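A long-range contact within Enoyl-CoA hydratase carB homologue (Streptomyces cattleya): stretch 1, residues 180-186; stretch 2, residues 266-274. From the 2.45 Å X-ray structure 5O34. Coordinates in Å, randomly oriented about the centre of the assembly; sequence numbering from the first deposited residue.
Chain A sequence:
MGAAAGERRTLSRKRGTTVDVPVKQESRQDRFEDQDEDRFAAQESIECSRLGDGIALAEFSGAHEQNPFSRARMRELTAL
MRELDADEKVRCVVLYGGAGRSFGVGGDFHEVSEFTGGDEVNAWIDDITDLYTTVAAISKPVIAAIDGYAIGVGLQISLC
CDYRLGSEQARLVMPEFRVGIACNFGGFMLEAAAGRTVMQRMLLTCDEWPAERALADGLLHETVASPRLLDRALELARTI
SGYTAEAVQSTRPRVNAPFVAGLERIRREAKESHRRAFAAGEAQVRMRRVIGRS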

# COMPACT_ATOMS: atom_id res chain seq x y z
N GLY A 180 -15.96 -21.53 1.62
CA GLY A 180 -15.76 -22.08 2.96
C GLY A 180 -14.34 -22.48 3.31
O GLY A 180 -14.13 -23.29 4.22
N ILE A 181 -13.36 -21.91 2.62
CA ILE A 181 -11.94 -22.19 2.89
C ILE A 181 -11.21 -20.90 3.31
O ILE A 181 -11.66 -19.80 2.98
CB ILE A 181 -11.26 -22.93 1.70
CG1 ILE A 181 -11.26 -22.08 0.40
CG2 ILE A 181 -11.91 -24.32 1.48
CD1 ILE A 181 -10.32 -22.59 -0.71
N ALA A 182 -10.09 -21.04 4.05
CA ALA A 182 -9.27 -19.91 4.51
C ALA A 182 -8.61 -19.11 3.35
O ALA A 182 -8.55 -19.59 2.22
CB ALA A 182 -8.23 -20.39 5.50
N CYS A 183 -8.16 -17.88 3.64
CA CYS A 183 -7.54 -17.04 2.61
C CYS A 183 -6.33 -16.24 3.11
O CYS A 183 -6.24 -15.02 2.91
CB CYS A 183 -8.59 -16.15 1.94
SG CYS A 183 -8.07 -15.51 0.33
N ASN A 184 -5.37 -16.95 3.71
CA ASN A 184 -4.12 -16.39 4.24
C ASN A 184 -3.28 -15.78 3.14
O ASN A 184 -2.83 -14.64 3.26
CB ASN A 184 -3.32 -17.46 4.99
CG ASN A 184 -4.11 -18.18 6.05
OD1 ASN A 184 -5.02 -18.96 5.75
ND2 ASN A 184 -3.79 -17.92 7.30
N PHE A 185 -3.07 -16.55 2.06
CA PHE A 185 -2.29 -16.14 0.90
C PHE A 185 -2.98 -15.03 0.13
O PHE A 185 -2.35 -14.02 -0.18
CB PHE A 185 -2.00 -17.35 0.00
CG PHE A 185 -0.83 -18.17 0.45
CD1 PHE A 185 -1.01 -19.47 0.93
CD2 PHE A 185 0.46 -17.66 0.41
CE1 PHE A 185 0.08 -20.24 1.35
CE2 PHE A 185 1.55 -18.43 0.82
CZ PHE A 185 1.36 -19.71 1.30
N GLY A 186 -4.28 -15.20 -0.11
CA GLY A 186 -5.09 -14.22 -0.82
C GLY A 186 -5.10 -12.87 -0.13
O GLY A 186 -4.91 -11.85 -0.79
N ILE A 266 3.81 -17.10 5.77
CA ILE A 266 2.45 -17.63 5.60
C ILE A 266 2.42 -19.17 5.65
O ILE A 266 1.41 -19.71 6.09
CB ILE A 266 1.72 -17.08 4.31
CG1 ILE A 266 1.78 -15.53 4.16
CG2 ILE A 266 0.26 -17.56 4.19
CD1 ILE A 266 1.51 -14.66 5.40
N ARG A 267 3.49 -19.85 5.19
CA ARG A 267 3.59 -21.31 5.12
C ARG A 267 2.95 -22.03 6.33
O ARG A 267 1.94 -22.74 6.16
CB ARG A 267 5.05 -21.75 4.89
CG ARG A 267 5.21 -23.23 4.52
CD ARG A 267 6.67 -23.70 4.51
NE ARG A 267 7.49 -23.03 3.49
CZ ARG A 267 7.60 -23.43 2.23
NH1 ARG A 267 6.96 -24.51 1.80
NH2 ARG A 267 8.35 -22.75 1.37
N ARG A 268 3.47 -21.79 7.53
CA ARG A 268 2.98 -22.37 8.78
C ARG A 268 1.54 -21.90 9.12
O ARG A 268 0.72 -22.72 9.52
CB ARG A 268 4.00 -22.11 9.91
CG ARG A 268 3.44 -21.93 11.32
CD ARG A 268 3.27 -23.22 12.10
NE ARG A 268 2.75 -22.95 13.44
CZ ARG A 268 2.61 -23.86 14.40
NH1 ARG A 268 2.98 -25.12 14.19
NH2 ARG A 268 2.12 -23.52 15.59
N GLU A 269 1.25 -20.61 8.94
CA GLU A 269 -0.07 -20.01 9.19
C GLU A 269 -1.19 -20.62 8.32
O GLU A 269 -2.24 -21.00 8.84
CB GLU A 269 -0.03 -18.49 8.98
CG GLU A 269 0.67 -17.72 10.09
CD GLU A 269 1.08 -16.28 9.80
OE1 GLU A 269 0.66 -15.73 8.75
OE2 GLU A 269 1.83 -15.71 10.62
N ALA A 270 -0.95 -20.73 6.99
CA ALA A 270 -1.89 -21.30 6.01
C ALA A 270 -2.22 -22.76 6.31
O ALA A 270 -3.36 -23.18 6.09
CB ALA A 270 -1.31 -21.18 4.60
N LYS A 271 -1.23 -23.51 6.84
CA LYS A 271 -1.38 -24.91 7.24
C LYS A 271 -2.45 -25.06 8.33
O LYS A 271 -3.40 -25.81 8.14
CB LYS A 271 -0.03 -25.49 7.69
CG LYS A 271 0.80 -25.99 6.53
CD LYS A 271 2.26 -26.16 6.92
CE LYS A 271 3.06 -26.72 5.77
NZ LYS A 271 4.48 -26.89 6.15
N GLU A 272 -2.31 -24.29 9.44
CA GLU A 272 -3.27 -24.29 10.55
C GLU A 272 -4.69 -23.90 10.10
O GLU A 272 -5.65 -24.54 10.50
CB GLU A 272 -2.80 -23.32 11.66
CG GLU A 272 -1.55 -23.77 12.39
CD GLU A 272 -1.09 -22.78 13.44
OE1 GLU A 272 -1.52 -22.91 14.61
OE2 GLU A 272 -0.32 -21.86 13.09
N SER A 273 -4.80 -22.86 9.25
CA SER A 273 -6.06 -22.32 8.73
C SER A 273 -6.87 -23.25 7.81
O SER A 273 -8.10 -23.28 7.91
CB SER A 273 -5.81 -20.98 8.04
OG SER A 273 -5.65 -19.92 8.97
N HIS A 274 -6.20 -23.98 6.90
CA HIS A 274 -6.87 -24.91 5.99
C HIS A 274 -7.13 -26.29 6.63
O HIS A 274 -6.86 -26.50 7.81
CB HIS A 274 -6.10 -25.06 4.66
CG HIS A 274 -6.12 -23.82 3.82
ND1 HIS A 274 -7.06 -23.63 2.83
CD2 HIS A 274 -5.30 -22.74 3.85
CE1 HIS A 274 -6.79 -22.45 2.29
NE2 HIS A 274 -5.74 -21.88 2.87

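Read along the helix of stretch 2, the contact follows a simple rule: small or compact side chains face stretch 1, and one polar side chain, Asn184, is pressed in among them. Ile266 opens the contact, its CA-to-CB bond toward stretch 1. Its CG2 methyl lies over one face of the Phe185 ring, 3.6 Å from the ring centroid, and also meets Asn184 CB at 3.7 Å, so one branched residue serves both a ring and an amide stem. Arg267 points its side chain away and touches stretch 1 only through its backbone, with N 4.4 Å from Phe185 CZ; Arg268 is out of reach. Glu269 helps wall the pocket of Asn184, along with Ile266, Ala270 and Ser273.

At Ala270 the backbones come close, with its CA 5.7 Å from Asn184 CA, as Ala182 CA is from His274 CA. Its methyl CB still packs against Phe185 CE1 at 3.7 Å. Lys271 points away, and Glu272 makes no contact.

Ser273 combines small size with polarity. Its CB touches Ala182 CB at 3.6 Å, while Asn184 ND2 donates to Ser273 OG at 3.2 Å, the sole hydrogen bond between the stretches and a partner for the buried amide. At the far end, His274 lays a ring face against Ala182 CB, 4.0 Å from the ring centroid. The two stretches together bury 428 Å².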